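Long-range contacts in galactose-binding lectin (Enterobacter cloacae subsp. cloacae, PDB 6YF6), which binds an alpha-L-fucoside through a calcium ion in this C-terminal domain and probably also galactose: residues K54-G59 / G116-L121; T58-G63 / G110-T115; R74-Y79 / G132-I137; P82-R87 / L97-A102. All blocks are in the same frame, centred on the assembly; numbering follows the deposited sequence.

Interaction 1: K54-G59 / G116-L121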
loop_
_atom_site.group_PDB
_atom_site.type_symbol
_atom_site.label_atom_id
_atom_site.label_comp_id
_atom_site.label_asym_id
_atom_site.label_seq_id
_atom_site.Cartn_x
_atom_site.Cartn_y
_atom_site.Cartn_z
ATOM N N LYS A 54 -15.864 12.040 4.977
ATOM C CA LYS A 54 -15.530 13.268 5.684
ATOM C C LYS A 54 -14.820 12.949 6.990
ATOM O O LYS A 54 -15.097 11.937 7.639
ATOM C CB LYS A 54 -16.786 14.110 5.955
ATOM C CG LYS A 54 -17.327 14.810 4.716
ATOM C CD LYS A 54 -18.680 15.454 4.977
ATOM C CE LYS A 54 -18.539 16.813 5.641
ATOM N NZ LYS A 54 -19.870 17.403 5.962
ATOM N N LYS A 55 -13.883 13.826 7.358
ATOM C CA LYS A 55 -13.198 13.728 8.637
ATOM C C LYS A 55 -12.680 15.101 9.043
ATOM O O LYS A 55 -12.111 15.823 8.220
ATOM C CB LYS A 55 -12.023 12.742 8.592
ATOM C CG LYS A 55 -11.231 12.714 9.890
ATOM C CD LYS A 55 -10.200 11.594 9.922
ATOM C CE LYS A 55 -9.373 11.649 11.200
ATOM N NZ LYS A 55 -8.420 10.512 11.293
ATOM N N THR A 56 -12.868 15.442 10.314
ATOM C CA THR A 56 -12.204 16.601 10.904
ATOM C C THR A 56 -10.907 16.100 11.530
ATOM O O THR A 56 -10.906 15.524 12.622
ATOM C CB THR A 56 -13.099 17.297 11.920
ATOM O OG1 THR A 56 -14.294 17.748 11.270
ATOM C CG2 THR A 56 -12.381 18.504 12.520
ATOM N N LEU A 57 -9.802 16.307 10.824
ATOM C CA LEU A 57 -8.491 15.856 11.274
ATOM C C LEU A 57 -7.938 16.820 12.316
ATOM O O LEU A 57 -7.814 18.020 12.053
ATOM C CB LEU A 57 -7.543 15.752 10.087
ATOM C CG LEU A 57 -6.151 15.185 10.359
ATOM C CD1 LEU A 57 -6.230 13.709 10.715
ATOM C CD2 LEU A 57 -5.273 15.408 9.141
ATOM N N THR A 58 -7.587 16.296 13.484
ATOM C CA THR A 58 -7.069 17.096 14.583
ATOM C C THR A 58 -5.565 16.880 14.728
ATOM O O THR A 58 -4.958 16.058 14.036
ATOM C CB THR A 58 -7.792 16.749 15.892
ATOM O OG1 THR A 58 -7.496 15.397 16.263
ATOM C CG2 THR A 58 -9.301 16.912 15.731
ATOM N N GLY A 59 -4.963 17.646 15.637
ATOM C CA GLY A 59 -3.548 17.507 15.919
ATOM C C GLY A 59 -2.623 18.241 14.978
ATOM O O GLY A 59 -1.426 17.935 14.941
ATOM N N GLY A 116 -4.904 26.031 11.645
ATOM C CA GLY A 116 -5.034 25.846 13.074
ATOM C C GLY A 116 -4.791 24.417 13.514
ATOM O O GLY A 116 -3.961 23.706 12.938
ATOM N N SER A 117 -5.526 23.988 14.539
ATOM C CA SER A 117 -5.334 22.672 15.131
ATOM C C SER A 117 -6.043 21.564 14.367
ATOM O O SER A 117 -5.760 20.387 14.615
ATOM C CB SER A 117 -5.827 22.686 16.578
ATOM O OG SER A 117 -7.216 22.960 16.630
ATOM N N GLN A 118 -6.947 21.900 13.449
ATOM C CA GLN A 118 -7.685 20.876 12.727
ATOM C C GLN A 118 -8.043 21.378 11.336
ATOM O O GLN A 118 -7.997 22.577 11.050
ATOM C CB GLN A 118 -8.955 20.466 13.481
ATOM C CG GLN A 118 -9.921 21.612 13.732
ATOM C CD GLN A 118 -11.112 21.194 14.570
ATOM O OE1 GLN A 118 -10.959 20.520 15.590
ATOM N NE2 GLN A 118 -12.307 21.591 14.146
ATOM N N ALA A 119 -8.406 20.430 10.475
ATOM C CA ALA A 119 -8.839 20.716 9.116
ATOM C C ALA A 119 -10.011 19.812 8.774
ATOM O O ALA A 119 -10.043 18.646 9.180
ATOM C CB ALA A 119 -7.710 20.505 8.102
ATOM N N GLU A 120 -10.970 20.356 8.031
ATOM C CA GLU A 120 -12.133 19.602 7.577
ATOM C C GLU A 120 -11.805 19.009 6.211
ATOM O O GLU A 120 -11.672 19.739 5.223
ATOM C CB GLU A 120 -13.367 20.498 7.519
ATOM C CG GLU A 120 -13.875 20.925 8.894
ATOM C CD GLU A 120 -15.098 21.824 8.824
ATOM O OE1 GLU A 120 -16.072 21.460 8.133
ATOM O OE2 GLU A 120 -15.087 22.895 9.466
ATOM N N LEU A 121 -11.658 17.689 6.162
ATOM C CA LEU A 121 -11.288 16.983 4.946
ATOM C C LEU A 121 -12.502 16.285 4.352
ATOM O O LEU A 121 -13.353 15.765 5.079
ATOM C CB LEU A 121 -10.197 15.951 5.226
ATOM C CG LEU A 121 -8.937 16.496 5.898
ATOM C CD1 LEU A 121 -7.940 15.370 6.132
ATOM C CD2 LEU A 121 -8.329 17.615 5.057
#

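Interaction 2: T58-G63 / G110-T115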
loop_
_atom_site.group_PDB
_atom_site.type_symbol
_atom_site.label_atom_id
_atom_site.label_comp_id
_atom_site.label_asym_id
_atom_site.label_seq_id
_atom_site.Cartn_x
_atom_site.Cartn_y
_atom_site.Cartn_z
ATOM N N THR A 58 -7.587 16.296 13.484
ATOM C CA THR A 58 -7.069 17.096 14.583
ATOM C C THR A 58 -5.565 16.880 14.728
ATOM O O THR A 58 -4.958 16.058 14.036
ATOM C CB THR A 58 -7.792 16.749 15.892
ATOM O OG1 THR A 58 -7.496 15.397 16.263
ATOM C CG2 THR A 58 -9.301 16.912 15.731
ATOM N N GLY A 59 -4.963 17.646 15.637
ATOM C CA GLY A 59 -3.548 17.507 15.919
ATOM C C GLY A 59 -2.623 18.241 14.978
ATOM O O GLY A 59 -1.426 17.935 14.941
ATOM N N LEU A 60 -3.133 19.213 14.225
ATOM C CA LEU A 60 -2.334 19.935 13.251
ATOM C C LEU A 60 -1.767 21.217 13.858
ATOM O O LEU A 60 -2.052 21.579 15.002
ATOM C CB LEU A 60 -3.169 20.255 12.014
ATOM C CG LEU A 60 -3.934 19.093 11.378
ATOM C CD1 LEU A 60 -4.664 19.579 10.130
ATOM C CD2 LEU A 60 -3.006 17.927 11.053
ATOM N N THR A 61 -0.958 21.922 13.069
ATOM C CA THR A 61 -0.357 23.184 13.481
ATOM C C THR A 61 -0.437 24.164 12.322
ATOM O O THR A 61 -0.053 23.829 11.197
ATOM C CB THR A 61 1.098 22.983 13.919
ATOM O OG1 THR A 61 1.144 22.075 15.029
ATOM C CG2 THR A 61 1.731 24.307 14.320
ATOM N N ALA A 62 -0.931 25.372 12.599
ATOM C CA ALA A 62 -1.114 26.370 11.553
ATOM C C ALA A 62 0.179 26.611 10.787
ATOM O O ALA A 62 1.270 26.622 11.362
ATOM C CB ALA A 62 -1.602 27.689 12.158
ATOM N N GLY A 63 0.043 26.830 9.483
ATOM C CA GLY A 63 1.162 27.191 8.645
ATOM C C GLY A 63 1.948 26.030 8.078
ATOM O O GLY A 63 2.789 26.248 7.197
ATOM N N GLY A 110 -3.099 15.229 -2.579
ATOM C CA GLY A 110 -3.185 16.673 -2.524
ATOM C C GLY A 110 -2.513 17.165 -1.265
ATOM O O GLY A 110 -2.349 16.420 -0.294
ATOM N N LYS A 111 -2.112 18.430 -1.294
ATOM C CA LYS A 111 -1.507 19.079 -0.143
ATOM C C LYS A 111 -2.384 20.241 0.295
ATOM O O LYS A 111 -3.025 20.898 -0.527
ATOM C CB LYS A 111 -0.098 19.581 -0.468
ATOM C CG LYS A 111 0.900 18.471 -0.750
ATOM C CD LYS A 111 2.267 19.054 -1.087
ATOM C CE LYS A 111 3.365 18.011 -1.065
ATOM N NZ LYS A 111 4.687 18.653 -0.806
ATOM N N PHE A 112 -2.419 20.478 1.605
ATOM C CA PHE A 112 -3.154 21.601 2.167
ATOM C C PHE A 112 -2.333 22.203 3.296
ATOM O O PHE A 112 -1.454 21.555 3.870
ATOM C CB PHE A 112 -4.543 21.184 2.673
ATOM C CG PHE A 112 -4.512 20.244 3.848
ATOM C CD1 PHE A 112 -4.420 18.874 3.655
ATOM C CD2 PHE A 112 -4.587 20.729 5.143
ATOM C CE1 PHE A 112 -4.398 18.006 4.734
ATOM C CE2 PHE A 112 -4.558 19.868 6.225
ATOM C CZ PHE A 112 -4.468 18.505 6.020
ATOM N N LYS A 113 -2.620 23.463 3.599
ATOM C CA LYS A 113 -1.937 24.188 4.659
ATOM C C LYS A 113 -2.922 24.414 5.795
ATOM O O LYS A 113 -3.991 24.997 5.588
ATOM C CB LYS A 113 -1.380 25.515 4.150
ATOM C CG LYS A 113 -0.524 26.252 5.171
ATOM C CD LYS A 113 0.246 27.396 4.531
ATOM C CE LYS A 113 1.626 26.948 4.070
ATOM N NZ LYS A 113 2.211 27.886 3.074
ATOM N N ALA A 114 -2.566 23.940 6.984
ATOM C CA ALA A 114 -3.437 24.108 8.135
ATOM C C ALA A 114 -3.494 25.573 8.547
ATOM O O ALA A 114 -2.500 26.302 8.466
ATOM C CB ALA A 114 -2.947 23.248 9.300
ATOM N N THR A 115 -4.678 26.012 8.966
ATOM C CA THR A 115 -4.851 27.324 9.573
ATOM C C THR A 115 -5.003 27.233 11.084
ATOM O O THR A 115 -5.206 28.259 11.740
ATOM C CB THR A 115 -6.061 28.038 8.962
ATOM O OG1 THR A 115 -7.232 27.221 9.090
ATOM C CG2 THR A 115 -5.806 28.324 7.489
#

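Interaction 3: R74-Y79 / G132-I137. With CA (calcium ion), chain D; SFU (methyl 1-seleno-alpha-L-fucopyranoside), chain C.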
loop_
_atom_site.group_PDB
_atom_site.type_symbol
_atom_site.label_atom_id
_atom_site.label_comp_id
_atom_site.label_asym_id
_atom_site.label_seq_id
_atom_site.Cartn_x
_atom_site.Cartn_y
_atom_site.Cartn_z
ATOM N N ARG A 74 -10.891 1.679 -9.104
ATOM C CA ARG A 74 -12.162 1.314 -9.702
ATOM C C ARG A 74 -12.376 -0.187 -9.561
ATOM O O ARG A 74 -11.423 -0.972 -9.524
ATOM C CB ARG A 74 -12.206 1.709 -11.174
ATOM C CG ARG A 74 -13.591 1.557 -11.788
ATOM C CD ARG A 74 -13.556 1.736 -13.286
ATOM N NE ARG A 74 -14.892 1.950 -13.828
ATOM C CZ ARG A 74 -15.152 2.180 -15.110
ATOM N NH1 ARG A 74 -14.162 2.226 -15.993
ATOM N NH2 ARG A 74 -16.404 2.359 -15.509
ATOM N N ILE A 75 -13.642 -0.589 -9.466
ATOM C CA ILE A 75 -14.006 -1.996 -9.512
ATOM C C ILE A 75 -15.048 -2.194 -10.601
ATOM O O ILE A 75 -15.708 -1.251 -11.045
ATOM C CB ILE A 75 -14.528 -2.518 -8.157
ATOM C CG1 ILE A 75 -15.737 -1.706 -7.688
ATOM C CG2 ILE A 75 -13.410 -2.475 -7.125
ATOM C CD1 ILE A 75 -16.591 -2.426 -6.655
ATOM N N ILE A 76 -15.171 -3.447 -11.043
ATOM C CA ILE A 76 -16.159 -3.854 -12.038
ATOM C C ILE A 76 -15.777 -3.295 -13.403
ATOM O O ILE A 76 -15.622 -4.050 -14.370
ATOM C CB ILE A 76 -17.576 -3.415 -11.621
ATOM C CG1 ILE A 76 -17.908 -3.999 -10.243
ATOM C CG2 ILE A 76 -18.587 -3.857 -12.658
ATOM C CD1 ILE A 76 -19.237 -3.557 -9.671
ATOM N N GLY A 77 -15.632 -1.975 -13.496
ATOM C CA GLY A 77 -15.161 -1.353 -14.718
ATOM C C GLY A 77 -16.207 -1.142 -15.786
ATOM O O GLY A 77 -15.855 -0.940 -16.954
ATOM N N LYS A 78 -17.483 -1.165 -15.432
ATOM C CA LYS A 78 -18.549 -1.058 -16.412
ATOM C C LYS A 78 -19.300 0.254 -16.251
ATOM O O LYS A 78 -19.417 0.799 -15.149
ATOM C CB LYS A 78 -19.515 -2.239 -16.294
ATOM C CG LYS A 78 -19.060 -3.465 -17.085
ATOM C CD LYS A 78 -20.149 -4.524 -17.217
ATOM C CE LYS A 78 -21.460 -3.942 -17.733
ATOM N NZ LYS A 78 -22.059 -4.746 -18.832
ATOM N N TYR A 79 -19.808 0.751 -17.371
ATOM C CA TYR A 79 -20.619 1.975 -17.413
ATOM C C TYR A 79 -19.724 3.138 -16.973
ATOM O O TYR A 79 -18.562 3.215 -17.401
ATOM C CB TYR A 79 -21.876 1.760 -16.597
ATOM C CG TYR A 79 -22.731 0.620 -17.116
ATOM C CD1 TYR A 79 -23.274 -0.322 -16.253
ATOM C CD2 TYR A 79 -22.986 0.484 -18.475
ATOM C CE1 TYR A 79 -24.052 -1.365 -16.730
ATOM C CE2 TYR A 79 -23.762 -0.553 -18.960
ATOM C CZ TYR A 79 -24.293 -1.475 -18.085
ATOM O OH TYR A 79 -25.064 -2.506 -18.566
ATOM N N GLY A 132 -22.656 1.923 -13.031
ATOM C CA GLY A 132 -21.219 1.944 -12.865
ATOM C C GLY A 132 -20.831 2.821 -11.692
ATOM O O GLY A 132 -21.496 2.805 -10.651
ATOM N N ASN A 133 -19.768 3.602 -11.845
ATOM C CA ASN A 133 -19.316 4.491 -10.779
ATOM C C ASN A 133 -19.059 3.707 -9.491
ATOM O O ASN A 133 -19.475 4.105 -8.401
ATOM C CB ASN A 133 -20.339 5.607 -10.553
ATOM C CG ASN A 133 -19.786 6.740 -9.720
ATOM O OD1 ASN A 133 -18.579 6.952 -9.675
ATOM N ND2 ASN A 133 -20.669 7.475 -9.056
ATOM N N ASP A 134 -18.365 2.578 -9.629
ATOM C CA ASP A 134 -18.079 1.667 -8.525
ATOM C C ASP A 134 -16.583 1.654 -8.234
ATOM O O ASP A 134 -15.771 1.494 -9.151
ATOM C CB ASP A 134 -18.560 0.252 -8.859
ATOM C CG ASP A 134 -20.001 0.226 -9.328
ATOM O OD1 ASP A 134 -20.884 0.640 -8.550
ATOM O OD2 ASP A 134 -20.249 -0.205 -10.474
ATOM N N PHE A 135 -16.219 1.803 -6.963
ATOM C CA PHE A 135 -14.811 1.913 -6.602
ATOM C C PHE A 135 -14.638 1.609 -5.120
ATOM O O PHE A 135 -15.609 1.478 -4.371
ATOM C CB PHE A 135 -14.255 3.304 -6.949
ATOM C CG PHE A 135 -15.043 4.447 -6.361
ATOM C CD1 PHE A 135 -16.235 4.860 -6.940
ATOM C CD2 PHE A 135 -14.580 5.121 -5.244
ATOM C CE1 PHE A 135 -16.956 5.918 -6.405
ATOM C CE2 PHE A 135 -15.295 6.175 -4.705
ATOM C CZ PHE A 135 -16.486 6.574 -5.287
ATOM N N ARG A 136 -13.374 1.481 -4.711
ATOM C CA ARG A 136 -13.014 1.177 -3.333
ATOM C C ARG A 136 -11.895 2.103 -2.875
ATOM O O ARG A 136 -11.025 2.485 -3.661
ATOM C CB ARG A 136 -12.557 -0.292 -3.177
ATOM C CG ARG A 136 -13.648 -1.343 -3.405
ATOM C CD ARG A 136 -13.049 -2.747 -3.544
ATOM N NE ARG A 136 -14.061 -3.799 -3.489
ATOM C CZ ARG A 136 -13.851 -5.072 -3.821
ATOM N NH1 ARG A 136 -12.662 -5.473 -4.248
ATOM N NH2 ARG A 136 -14.840 -5.948 -3.734
ATOM N N ILE A 137 -11.924 2.456 -1.590
ATOM C CA ILE A 137 -10.853 3.205 -0.942
ATOM C C ILE A 137 -10.331 2.368 0.216
ATOM O O ILE A 137 -11.073 2.087 1.167
ATOM C CB ILE A 137 -11.325 4.580 -0.445
ATOM C CG1 ILE A 137 -11.607 5.496 -1.637
ATOM C CG2 ILE A 137 -10.273 5.188 0.484
ATOM C CD1 ILE A 137 -12.385 6.757 -1.289
HETATM CA CA CA D . -23.088 1.640 -9.026
HETATM C C1 SFU C . -25.805 -1.027 -12.242
HETATM C C2 SFU C . -25.766 -0.408 -10.845
HETATM C C3 SFU C . -24.751 -1.103 -9.912
HETATM C C4 SFU C . -23.405 -1.151 -10.624
HETATM C C5 SFU C . -23.589 -1.899 -11.942
HETATM C C6 SFU C . -22.262 -1.944 -12.686
HETATM O O2 SFU C . -27.061 -0.482 -10.274
HETATM O O3 SFU C . -24.575 -0.317 -8.745
HETATM O O4 SFU C . -22.932 0.149 -10.939
HETATM O O5 SFU C . -24.538 -1.234 -12.805
HETATM C CM SFU C . -26.572 -3.384 -13.965
HETATM SE SE SFU C . -26.794 -2.781 -12.157
HETATM O O HOH W 1 -16.804 1.608 -11.669
HETATM O O HOH W 2 -18.514 -0.333 -12.710
#

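Interaction 4: P82-R87 / L97-A102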
loop_
_atom_site.group_PDB
_atom_site.type_symbol
_atom_site.label_atom_id
_atom_site.label_comp_id
_atom_site.label_asym_id
_atom_site.label_seq_id
_atom_site.Cartn_x
_atom_site.Cartn_y
_atom_site.Cartn_z
ATOM N N PRO A 82 -15.695 6.374 -12.233
ATOM C CA PRO A 82 -15.702 7.346 -11.132
ATOM C C PRO A 82 -14.735 8.491 -11.400
ATOM O O PRO A 82 -13.776 8.364 -12.162
ATOM C CB PRO A 82 -15.263 6.518 -9.914
ATOM C CG PRO A 82 -15.468 5.081 -10.313
ATOM C CD PRO A 82 -15.236 5.043 -11.790
ATOM N N LYS A 83 -15.005 9.632 -10.759
ATOM C CA LYS A 83 -14.109 10.788 -10.786
ATOM C C LYS A 83 -14.053 11.372 -9.383
ATOM O O LYS A 83 -15.070 11.850 -8.873
ATOM C CB LYS A 83 -14.579 11.851 -11.780
ATOM C CG LYS A 83 -14.545 11.423 -13.235
ATOM C CD LYS A 83 -14.771 12.622 -14.152
ATOM C CE LYS A 83 -14.828 12.216 -15.614
ATOM N NZ LYS A 83 -15.608 13.194 -16.427
ATOM N N VAL A 84 -12.874 11.354 -8.764
ATOM C CA VAL A 84 -12.739 11.638 -7.340
ATOM C C VAL A 84 -11.632 12.657 -7.122
ATOM O O VAL A 84 -10.559 12.563 -7.728
ATOM C CB VAL A 84 -12.458 10.342 -6.548
ATOM C CG1 VAL A 84 -12.481 10.611 -5.052
ATOM C CG2 VAL A 84 -13.479 9.263 -6.920
ATOM N N SER A 85 -11.892 13.633 -6.249
ATOM C CA SER A 85 -10.912 14.648 -5.879
ATOM C C SER A 85 -10.852 14.750 -4.359
ATOM O O SER A 85 -11.594 14.073 -3.638
ATOM C CB SER A 85 -11.248 16.011 -6.502
ATOM O OG SER A 85 -12.471 16.529 -6.003
ATOM N N LEU A 86 -9.955 15.607 -3.872
ATOM C CA LEU A 86 -9.774 15.847 -2.448
ATOM C C LEU A 86 -10.063 17.305 -2.120
ATOM O O LEU A 86 -9.736 18.207 -2.903
ATOM C CB LEU A 86 -8.355 15.501 -2.004
ATOM C CG LEU A 86 -7.856 14.106 -2.380
ATOM C CD1 LEU A 86 -6.367 13.971 -2.076
ATOM C CD2 LEU A 86 -8.660 13.051 -1.649
ATOM N N ARG A 87 -10.642 17.532 -0.947
ATOM C CA ARG A 87 -11.010 18.866 -0.492
ATOM C C ARG A 87 -10.580 19.043 0.956
ATOM O O ARG A 87 -10.688 18.115 1.762
ATOM C CB ARG A 87 -12.520 19.085 -0.640
ATOM C CG ARG A 87 -13.007 20.479 -0.283
ATOM C CD ARG A 87 -14.483 20.635 -0.633
ATOM N NE ARG A 87 -14.719 20.475 -2.066
ATOM C CZ ARG A 87 -15.879 20.114 -2.608
ATOM N NH1 ARG A 87 -16.936 19.866 -1.845
ATOM N NH2 ARG A 87 -15.978 19.997 -3.925
ATOM N N LEU A 97 -9.680 12.971 -10.352
ATOM C CA LEU A 97 -8.975 11.834 -10.928
ATOM C C LEU A 97 -9.996 10.815 -11.419
ATOM O O LEU A 97 -10.807 10.317 -10.632
ATOM C CB LEU A 97 -8.038 11.207 -9.897
ATOM C CG LEU A 97 -7.184 10.018 -10.351
ATOM C CD1 LEU A 97 -6.169 10.445 -11.408
ATOM C CD2 LEU A 97 -6.478 9.388 -9.154
ATOM N N GLU A 98 -9.955 10.509 -12.715
ATOM C CA GLU A 98 -10.842 9.505 -13.286
ATOM C C GLU A 98 -10.260 8.115 -13.061
ATOM O O GLU A 98 -9.114 7.844 -13.433
ATOM C CB GLU A 98 -11.044 9.757 -14.779
ATOM C CG GLU A 98 -12.118 8.890 -15.409
ATOM C CD GLU A 98 -12.316 9.191 -16.878
ATOM O OE1 GLU A 98 -11.886 10.275 -17.329
ATOM O OE2 GLU A 98 -12.900 8.344 -17.585
ATOM N N LEU A 99 -11.050 7.239 -12.448
ATOM C CA LEU A 99 -10.643 5.861 -12.200
ATOM C C LEU A 99 -11.083 5.000 -13.373
ATOM O O LEU A 99 -12.272 4.979 -13.719
ATOM C CB LEU A 99 -11.252 5.351 -10.900
ATOM C CG LEU A 99 -11.016 6.225 -9.668
ATOM C CD1 LEU A 99 -11.730 5.638 -8.460
ATOM C CD2 LEU A 99 -9.528 6.386 -9.394
ATOM N N LYS A 100 -10.154 4.278 -13.991
ATOM C CA LYS A 100 -10.463 3.594 -15.243
ATOM C C LYS A 100 -10.282 2.075 -15.160
ATOM O O LYS A 100 -11.266 1.370 -15.296
ATOM C CB LYS A 100 -9.664 4.237 -16.376
ATOM C CG LYS A 100 -9.668 5.760 -16.335
ATOM C CD LYS A 100 -8.544 6.352 -17.170
ATOM C CE LYS A 100 -9.080 7.069 -18.401
ATOM N NZ LYS A 100 -8.159 8.150 -18.846
ATOM N N GLN A 101 -9.084 1.568 -14.901
ATOM C CA GLN A 101 -8.911 0.109 -14.920
ATOM C C GLN A 101 -9.372 -0.512 -13.605
ATOM O O GLN A 101 -8.951 -0.082 -12.526
ATOM C CB GLN A 101 -7.448 -0.244 -15.186
ATOM C CG GLN A 101 -7.195 -1.733 -15.354
ATOM C CD GLN A 101 -6.013 -2.032 -16.256
ATOM O OE1 GLN A 101 -5.042 -2.660 -15.836
ATOM N NE2 GLN A 101 -6.092 -1.586 -17.507
ATOM N N ALA A 102 -10.238 -1.521 -13.694
ATOM C CA ALA A 102 -10.744 -2.173 -12.494
ATOM C C ALA A 102 -9.599 -2.817 -11.722
ATOM O O ALA A 102 -8.737 -3.482 -12.305
ATOM C CB ALA A 102 -11.794 -3.221 -12.864
#

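Interaction 1: K54-G59 / G116-L121
Leu121 sets CG anti to its own carbonyl carbon (chi1 -55°), with chi2 anti (179°), which carries CD1 to 4.0 Å from Leu57 CB, the two leucines crossing obliquely. They meet inside a beta-sandwich consistent with the PA-IL family. Strand 50-58, an edge strand of its own chain that is extended at Lys54 by an antiparallel strand of the second subunit, runs antiparallel to strand 118-125. Lys55 with Leu121 and Leu57 with Ala119 form hydrogen-bonded pairs, and Thr56 with Glu120 is the non-hydrogen-bonded pair between them. Leu121 N donates to Lys55 O at 2.8 Å, while Lys55 N returns a bond to Leu121 O at 3.0 Å. The two faces differ sharply. On that of Leu57, Ala119 and Leu121, residues of the opposing sheet close in: Ile142 touches both leucines and Phe112 touches Ala119 and Leu121. Lys55 also starts on this face, but its amine leads away to a salt bridge with Asp7 of the second subunit. The other face, bearing Thr56, Gln118 and Glu120, is exposed. There Thr56 lies alongside Glu120. The terminal amide of Gln118 reaches across the methyl branch of Thr56, with Gln118 NE2 3.5 Å from Thr56 CG2.

Interaction 2: T58-G63 / G110-T115
Leu60 meets Phe112 and Ala114 at the buried end of this contact, where the loop after strand 50-58 passes the end of strand 106-113. Leu60 CD1 approaches the edge of the phenyl ring in its plane, 3.9 Å from Phe112 CE2, and the two side chains cross at about a right angle. Leu60 CB lies 4.0 Å from Ala114 CB, a methyl that also sits 3.5 Å from the carbonyl oxygen Thr61 O. All three of these side chains are buried, and they pack closely through apolar carbon.

A strong polar contact fastens the far end. Gly63 N donates to Ala114 O at 2.8 Å with a nearly straight N-H...O angle of 170°, and the Ala62 CA-H group approaches the same oxygen at 3.4 Å. Gly63 takes up a positive phi, a conformation that suits glycine as the loop turns here.

The solvent side differs in burial: Ala62, Gly63, Lys113 and Thr115 are exposed and meet through few atoms. Ala62 CB rests against the backbone of Thr115, 3.6 Å from Thr115 C. Lys113 bends at chi3, and its methylene CE comes 3.4 Å from Gly63 O, a contact through carbon.

Around this corner of the sandwich, strand 65-74 supplies Tyr66, whose side chain packs on Leu60 and Ala114 and whose hydroxyl accepts a hydrogen bond from Thr61 N. Strand 118-125 presents Ala119 to Leu60, and Phe5 of the second subunit packs on Leu60.

Interaction 3: R74-Y79 / G132-I137
Ile75 and Asp134 hold a loop beside the sugar-binding calcium site, their side chains crossing at about a right angle. Asp134 can be followed outward. Its CB packs 3.6 Å from Ile75 CG1. The first torsion (chi1 -51°) sets CG anti to the carbonyl carbon, and Asp134 CG lies 3.3 Å from SFU O4. At the tip the oxygens divide the work: Asp134 OD1 binds calcium at 2.5 Å, while Asp134 OD2 lies 2.7 Å from SFU O4. OD2 is also hydrogen-bonded to a water that takes the N-H of Lys78, and the methyl Ile76 CD1 lies 3.6 Å from Asp134 OD2.

The backbone of Asp134 is held as well. Ile75 N donates to Asp134 O at 3.0 Å along an almost perfectly straight N-H line (179°), from above the carbonyl plane. A second water accepts from both Arg74 NE and Asp134 N.

Gly132 O also binds calcium, at 2.6 Å, and Gly132 N makes a weak hydrogen bond to SFU O4. Ile41, Thr42 and Ser130 contribute further calcium ligands. The fucoside supplies O3 and O4, the mode of sugar capture through calcium characteristic of PA-IL lectins. Calcium probably polarises these two hydroxyls, which would strengthen the interaction of O4 with the nearby carboxylate.

Interaction 4: P82-R87 / L97-A102
Leu97 N donates to Val84 O at 2.8 Å, the shortest hydrogen bond of this hairpin contact, with a nearly straight N-H...O angle of 172°. Val84 N answers with a 3.0 Å bond to Leu97 O, making Val84 and Leu97 a hydrogen-bonded antiparallel pair of strands 83-88 and 91-98. Beyond the non-hydrogen-bonded pair of Lys83 and Glu98, Leu99 N donates to Pro82 O, also at 3.0 Å. That oxygen receives the Glu98 CA-H group as well, at 3.3 Å.

On the inner side, Leu99 CD1 meets the proline ring at Pro82 CB, 3.9 Å away, the two side chains crossing at about a right angle. Ile72 of the opposing sheet packs on Leu99, and Leu108 packs on Val84 and Leu97. Pro82 also touches Asn133, so this end of the hairpin backs onto the loop that carries the calcium ligands Gly132 and Asp134.

Lys83 and Glu98 lie side by side, pointing the same way, and meet along their chains, with Lys83 CG 4.1 Å from Glu98 CG. The charged Lys83 NZ stays 4.8 Å from Glu98 OE1, so any attraction is probably modest, and the three backbone bonds and the Pro82-Leu99 contact probably do most of the holding.

How the interactions relate
From the N terminus, strand 50-58 opens two loops in succession. Interaction 1 closes the longer one on strand 118-125, and interaction 2, starting from the shared Thr58 and Gly59, closes a shorter one at the end of strand 106-113; the two touch where Ser117 O meets Leu60 N, a probable hydrogen bond. Interaction 3 crosses both, because 74-79 lies inside their loops while 132-137 lies beyond them, and it sits across the chain's centre at the calcium site. Interaction 4, a local hairpin, nests inside the loops closed by the other three. It meets interaction 3 through Pro82 and the Arg74 to Lys100 pair, and reaches interactions 1 and 2 through strand 83-88, joining both sheets of the sandwich.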